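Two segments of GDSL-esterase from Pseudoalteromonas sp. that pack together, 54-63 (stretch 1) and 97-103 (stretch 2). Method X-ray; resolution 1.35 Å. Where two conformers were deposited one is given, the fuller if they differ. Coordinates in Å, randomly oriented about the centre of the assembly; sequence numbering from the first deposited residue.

Stretch 1, residues 54-63: ALRRLDALLE
Stretch 2 97-103: KKSQAAN

Two helices run in nearly the same direction, their axes 11° apart and 10.3 Å distant at closest approach. Stretch 1 is helical from 54 to 63; stretch 2 is helical from 97 to 101, and Ala102 (phi/psi -88/19) is the first residue to leave helical values, followed by Asn103 at 70/22. Register is set by two CA pairs: Asp59 CA to Lys98 CA, 7.4 Å, and Leu62 CA to Ala102 CA, 7.0 Å.

Lys98 carries the contact, covering 109 of the 326 Å² buried on both sides. Its CA-to-CB bond points toward stretch 1, and the chain, m, t, t, m from chi1 to chi4, sits as a knob among Leu55, Leu58, Asp59 and Leu62. A long lysine suits this place because its methylenes can pack on leucine while its charge reaches a partner: CE lies 3.5 Å from Leu55 CD1, CB lies 4.0 Å from Leu58 CD2, and NZ forms a salt bridge with Asp59 OD1 at 3.0 Å, with a weak second hydrogen bond to Asp59 OD2 at 3.1 Å. Asp59 (chi1 m, chi2 -30°) starts sideways, yet its carboxylate comes nearer to meet the amine.

Leu62, with 55 Å² covered, is the apolar counterpart one turn further along. It points toward stretch 2 in the m, t rotamer, bringing CD1 to 3.6 Å from Lys98 O, 4.0 Å from Ser99 CA and 3.9 Å from Ala102 CB. The small methyl of Ala102, itself directed toward stretch 1, meets that branch as the second helix ends.

Leu58 and Leu55 both adopt t, p. Leu58 is buried and places CD2 3.5 Å from Ser99 OG; the compact serine, chi1 m, has its hydroxyl hydrogen-bonded just outside the stretch. The rule is a buried leucine beside a lysine whose charge is paired at the exposed margin.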

ATOM      1  N   ALA A  54      -3.123  -5.992  10.188  1.00  9.11           N
ATOM      2  CA  ALA A  54      -2.513  -6.735   9.113  1.00  9.35           C
ATOM      3  C   ALA A  54      -1.541  -7.746   9.669  1.00 10.35           C
ATOM      4  O   ALA A  54      -1.408  -8.856   9.132  1.00 10.50           O
ATOM      5  CB  ALA A  54      -1.813  -5.803   8.097  1.00  9.34           C
ATOM      6  N   LEU A  55      -0.806  -7.373  10.704  1.00 11.38           N
ATOM      7  CA  LEU A  55       0.173  -8.252  11.279  1.00 12.00           C
ATOM      8  C   LEU A  55      -0.475  -9.555  11.751  1.00 12.72           C
ATOM      9  O   LEU A  55       0.130 -10.647  11.625  1.00 14.05           O
ATOM     10  CB  LEU A  55       0.931  -7.487  12.368  1.00 12.25           C
ATOM     11  CG  LEU A  55       2.105  -8.219  13.006  1.00 13.14           C
ATOM     12  CD1 LEU A  55       3.227  -8.587  12.039  1.00 15.59           C
ATOM     13  CD2 LEU A  55       2.655  -7.352  14.140  1.00 14.41           C
ATOM     14  N   ARG A  56      -1.725  -9.495  12.217  1.00 11.35           N
ATOM     15  CA  ARG A  56      -2.447 -10.672  12.656  1.00 12.70           C
ATOM     16  C   ARG A  56      -2.879 -11.580  11.504  1.00 12.38           C
ATOM     17  O   ARG A  56      -3.150 -12.755  11.711  1.00 13.81           O
ATOM     18  CB  ARG A  56      -3.698 -10.249  13.453  1.00 13.75           C
ATOM     19  CG  ARG A  56      -3.402  -9.636  14.808  1.00 18.34           C
ATOM     20  CD  ARG A  56      -4.719  -9.332  15.571  1.00 27.56           C
ATOM     21  NE  ARG A  56      -5.214  -7.977  15.292  1.00 32.91           N
ATOM     22  CZ  ARG A  56      -4.846  -6.877  15.955  1.00 34.55           C
ATOM     23  NH1 ARG A  56      -3.977  -6.947  16.965  1.00 37.53           N
ATOM     24  NH2 ARG A  56      -5.355  -5.695  15.614  1.00 35.30           N
ATOM     25  N   ARG A  57      -2.931 -11.056  10.285  1.00 10.14           N
ATOM     26  CA  ARG A  57      -3.398 -11.800   9.109  1.00  8.98           C
ATOM     27  C   ARG A  57      -2.275 -12.338   8.238  1.00  8.13           C
ATOM     28  O   ARG A  57      -2.498 -13.213   7.388  1.00  8.61           O
ATOM     29  CB  ARG A  57      -4.272 -10.838   8.258  1.00 10.28           C
ATOM     30  CG  ARG A  57      -5.628 -10.531   8.874  1.00 12.93           C
ATOM     31  CD  ARG A  57      -6.313  -9.326   8.254  1.00 13.42           C
ATOM     32  NE  ARG A  57      -6.332  -9.485   6.821  1.00 14.22           N
ATOM     33  CZ  ARG A  57      -5.882  -8.590   5.927  1.00 14.43           C
ATOM     34  NH1 ARG A  57      -5.393  -7.387   6.258  1.00 13.99           N
ATOM     35  NH2 ARG A  57      -5.940  -8.961   4.673  1.00 12.82           N
ATOM     36  N   LEU A  58      -1.064 -11.783   8.375  1.00  8.22           N
ATOM     37  CA  LEU A  58      -0.100 -12.011   7.319  1.00  7.37           C
ATOM     38  C   LEU A  58       0.429 -13.432   7.265  1.00  7.17           C
ATOM     39  O   LEU A  58       0.651 -13.943   6.155  1.00  7.32           O
ATOM     40  CB  LEU A  58       1.051 -10.976   7.444  1.00  7.95           C
ATOM     41  CG  LEU A  58       2.103 -11.141   6.347  1.00  6.71           C
ATOM     42  CD1 LEU A  58       1.581 -10.916   4.936  1.00  9.78           C
ATOM     43  CD2 LEU A  58       3.279 -10.127   6.607  1.00 10.04           C
ATOM     44  N   ASP A  59       0.669 -14.066   8.399  1.00  8.03           N
ATOM     45  CA  ASP A  59       1.178 -15.435   8.325  1.00  8.00           C
ATOM     46  C   ASP A  59       0.268 -16.321   7.492  1.00  7.54           C
ATOM     47  O   ASP A  59       0.744 -17.108   6.661  1.00  8.13           O
ATOM     48  CB  ASP A  59       1.294 -16.071   9.721  1.00  8.84           C
ATOM     49  CG  ASP A  59       2.430 -15.496  10.571  1.00 17.49           C
ATOM     50  OD1 ASP A  59       3.461 -15.063  10.052  1.00 14.17           O
ATOM     51  OD2 ASP A  59       2.265 -15.549  11.819  1.00 25.66           O
ATOM     52  N   ALA A  60      -1.029 -16.211   7.733  1.00  5.97           N
ATOM     53  CA  ALA A  60      -1.976 -17.030   6.962  1.00  6.71           C
ATOM     54  C   ALA A  60      -1.976 -16.706   5.489  1.00  6.57           C
ATOM     55  O   ALA A  60      -2.034 -17.618   4.657  1.00  7.04           O
ATOM     56  CB  ALA A  60      -3.353 -16.916   7.560  1.00  8.83           C
ATOM     57  N   LEU A  61      -1.881 -15.409   5.121  1.00  6.60           N
ATOM     58  CA  LEU A  61      -1.806 -15.052   3.711  1.00  6.12           C
ATOM     59  C   LEU A  61      -0.542 -15.567   3.032  1.00  6.44           C
ATOM     60  O   LEU A  61      -0.564 -16.002   1.892  1.00  6.42           O
ATOM     61  CB  LEU A  61      -1.867 -13.518   3.503  1.00  7.15           C
ATOM     62  CG  LEU A  61      -3.184 -12.933   3.918  1.00  7.92           C
ATOM     63  CD1 LEU A  61      -3.026 -11.393   4.063  1.00  9.94           C
ATOM     64  CD2 LEU A  61      -4.228 -13.235   2.880  1.00 10.21           C
ATOM     65  N   LEU A  62       0.600 -15.498   3.714  1.00  6.29           N
ATOM     66  CA  LEU A  62       1.831 -16.006   3.134  1.00  5.89           C
ATOM     67  C   LEU A  62       1.756 -17.526   2.916  1.00  6.34           C
ATOM     68  O   LEU A  62       2.225 -18.008   1.883  1.00  6.74           O
ATOM     69  CB  LEU A  62       3.056 -15.660   4.031  1.00  6.47           C
ATOM     70  CG  LEU A  62       3.323 -14.136   4.153  1.00  6.25           C
ATOM     71  CD1 LEU A  62       4.371 -13.929   5.248  1.00  8.94           C
ATOM     72  CD2 LEU A  62       3.810 -13.577   2.830  1.00  8.63           C
ATOM     73  N   GLU A  63       1.194 -18.254   3.876  1.00  6.13           N
ATOM     74  CA  GLU A  63       1.002 -19.690   3.688  1.00  6.77           C
ATOM     75  C   GLU A  63       0.041 -19.946   2.545  1.00  6.45           C
ATOM     76  O   GLU A  63       0.227 -20.933   1.792  1.00  7.80           O
ATOM     77  CB  GLU A  63       0.490 -20.264   4.988  1.00  7.32           C
ATOM     78  CG  GLU A  63       0.276 -21.784   4.918  1.00 10.16           C
ATOM     79  CD  GLU A  63      -0.113 -22.400   6.275  1.00 14.20           C
ATOM     80  OE1 GLU A  63      -1.250 -22.888   6.446  1.00 17.92           O
ATOM     81  OE2 GLU A  63       0.729 -22.354   7.190  1.00 21.12           O
ATOM     82  N   LYS A  97       9.538  -8.174   7.966  1.00  5.64           N
ATOM     83  CA  LYS A  97      10.400  -9.294   8.289  1.00  6.43           C
ATOM     84  C   LYS A  97       9.698 -10.617   8.103  1.00  5.78           C
ATOM     85  O   LYS A  97      10.316 -11.582   7.641  1.00  6.33           O
ATOM     86  CB  LYS A  97      11.005  -9.190   9.681  1.00  7.79           C
ATOM     87  CG  LYS A  97      11.984  -8.040   9.715  1.00  9.94           C
ATOM     88  CD  LYS A  97      12.774  -7.979  10.983  1.00 14.52           C
ATOM     89  CE  LYS A  97      13.973  -7.014  10.845  1.00 17.23           C
ATOM     90  NZ  LYS A  97      14.839  -7.127  12.067  1.00 22.29           N
ATOM     91  N   LYS A  98       8.397 -10.713   8.387  1.00  6.01           N
ATOM     92  CA  LYS A  98       7.665 -11.965   8.136  1.00  5.75           C
ATOM     93  C   LYS A  98       7.619 -12.246   6.628  1.00  5.73           C
ATOM     94  O   LYS A  98       7.838 -13.389   6.186  1.00  6.27           O
ATOM     95  CB  LYS A  98       6.223 -11.841   8.637  1.00  8.72           C
ATOM     96  CG  LYS A  98       5.997 -12.016  10.082  1.00 11.03           C
ATOM     97  CD  LYS A  98       4.469 -11.872  10.349  1.00 13.26           C
ATOM     98  CE  LYS A  98       4.127 -11.970  11.833  1.00 13.79           C
ATOM     99  NZ  LYS A  98       4.304 -13.331  12.373  1.00 15.29           N
ATOM    100  N   SER A  99       7.383 -11.225   5.824  1.00  5.89           N
ATOM    101  CA  SER A  99       7.375 -11.421   4.389  0.60  5.33           C
ATOM    102  C   SER A  99       8.727 -11.873   3.853  1.00  5.74           C
ATOM    103  O   SER A  99       8.808 -12.824   3.039  1.00  5.97           O
ATOM    104  CB  SER A  99       6.911 -10.147   3.677  0.60  5.63           C
ATOM    105  OG  SER A  99       5.637  -9.703   4.111  0.60  4.97           O
ATOM    106  N   GLN A 100       9.801 -11.237   4.317  1.00  5.68           N
ATOM    107  CA  GLN A 100      11.140 -11.603   3.879  1.00  5.99           C
ATOM    108  C   GLN A 100      11.502 -13.009   4.332  1.00  5.63           C
ATOM    109  O   GLN A 100      12.149 -13.762   3.587  1.00  7.33           O
ATOM    110  CB  GLN A 100      12.151 -10.566   4.403  1.00  6.52           C
ATOM    111  CG  GLN A 100      11.951  -9.202   3.752  1.00  6.63           C
ATOM    112  CD  GLN A 100      12.840  -8.141   4.339  1.00  7.90           C
ATOM    113  OE1 GLN A 100      13.203  -8.213   5.538  1.00  9.30           O
ATOM    114  NE2 GLN A 100      13.199  -7.132   3.553  1.00  7.04           N
ATOM    115  N   ALA A 101      11.094 -13.396   5.547  1.00  6.52           N
ATOM    116  CA  ALA A 101      11.377 -14.740   6.042  1.00  6.86           C
ATOM    117  C   ALA A 101      10.655 -15.770   5.217  1.00  6.47           C
ATOM    118  O   ALA A 101      11.121 -16.912   5.137  1.00  8.61           O
ATOM    119  CB  ALA A 101      10.969 -14.859   7.496  1.00  7.71           C
ATOM    120  N   ALA A 102       9.534 -15.432   4.596  1.00  6.51           N
ATOM    121  CA  ALA A 102       8.821 -16.319   3.656  1.00  6.81           C
ATOM    122  C   ALA A 102       9.337 -16.148   2.250  1.00  6.51           C
ATOM    123  O   ALA A 102       8.654 -16.562   1.276  1.00  8.34           O
ATOM    124  CB  ALA A 102       7.323 -16.004   3.765  1.00  9.08           C
ATOM    125  N   ASN A 103      10.535 -15.595   2.078  1.00  7.31           N
ATOM    126  CA  ASN A 103      11.127 -15.522   0.755  0.50  7.37           C
ATOM    127  C   ASN A 103      10.467 -14.564  -0.215  1.00  8.63           C
ATOM    128  O   ASN A 103      10.574 -14.750  -1.417  1.00 10.38           O
ATOM    129  CB  ASN A 103      11.285 -16.944   0.177  0.50  8.63           C
ATOM    130  CG  ASN A 103      12.280 -17.726   0.972  0.50 11.34           C
ATOM    131  OD1 ASN A 103      13.431 -17.309   1.104  0.50 17.84           O
ATOM    132  ND2 ASN A 103      11.828 -18.771   1.602  0.50 14.54           N
TER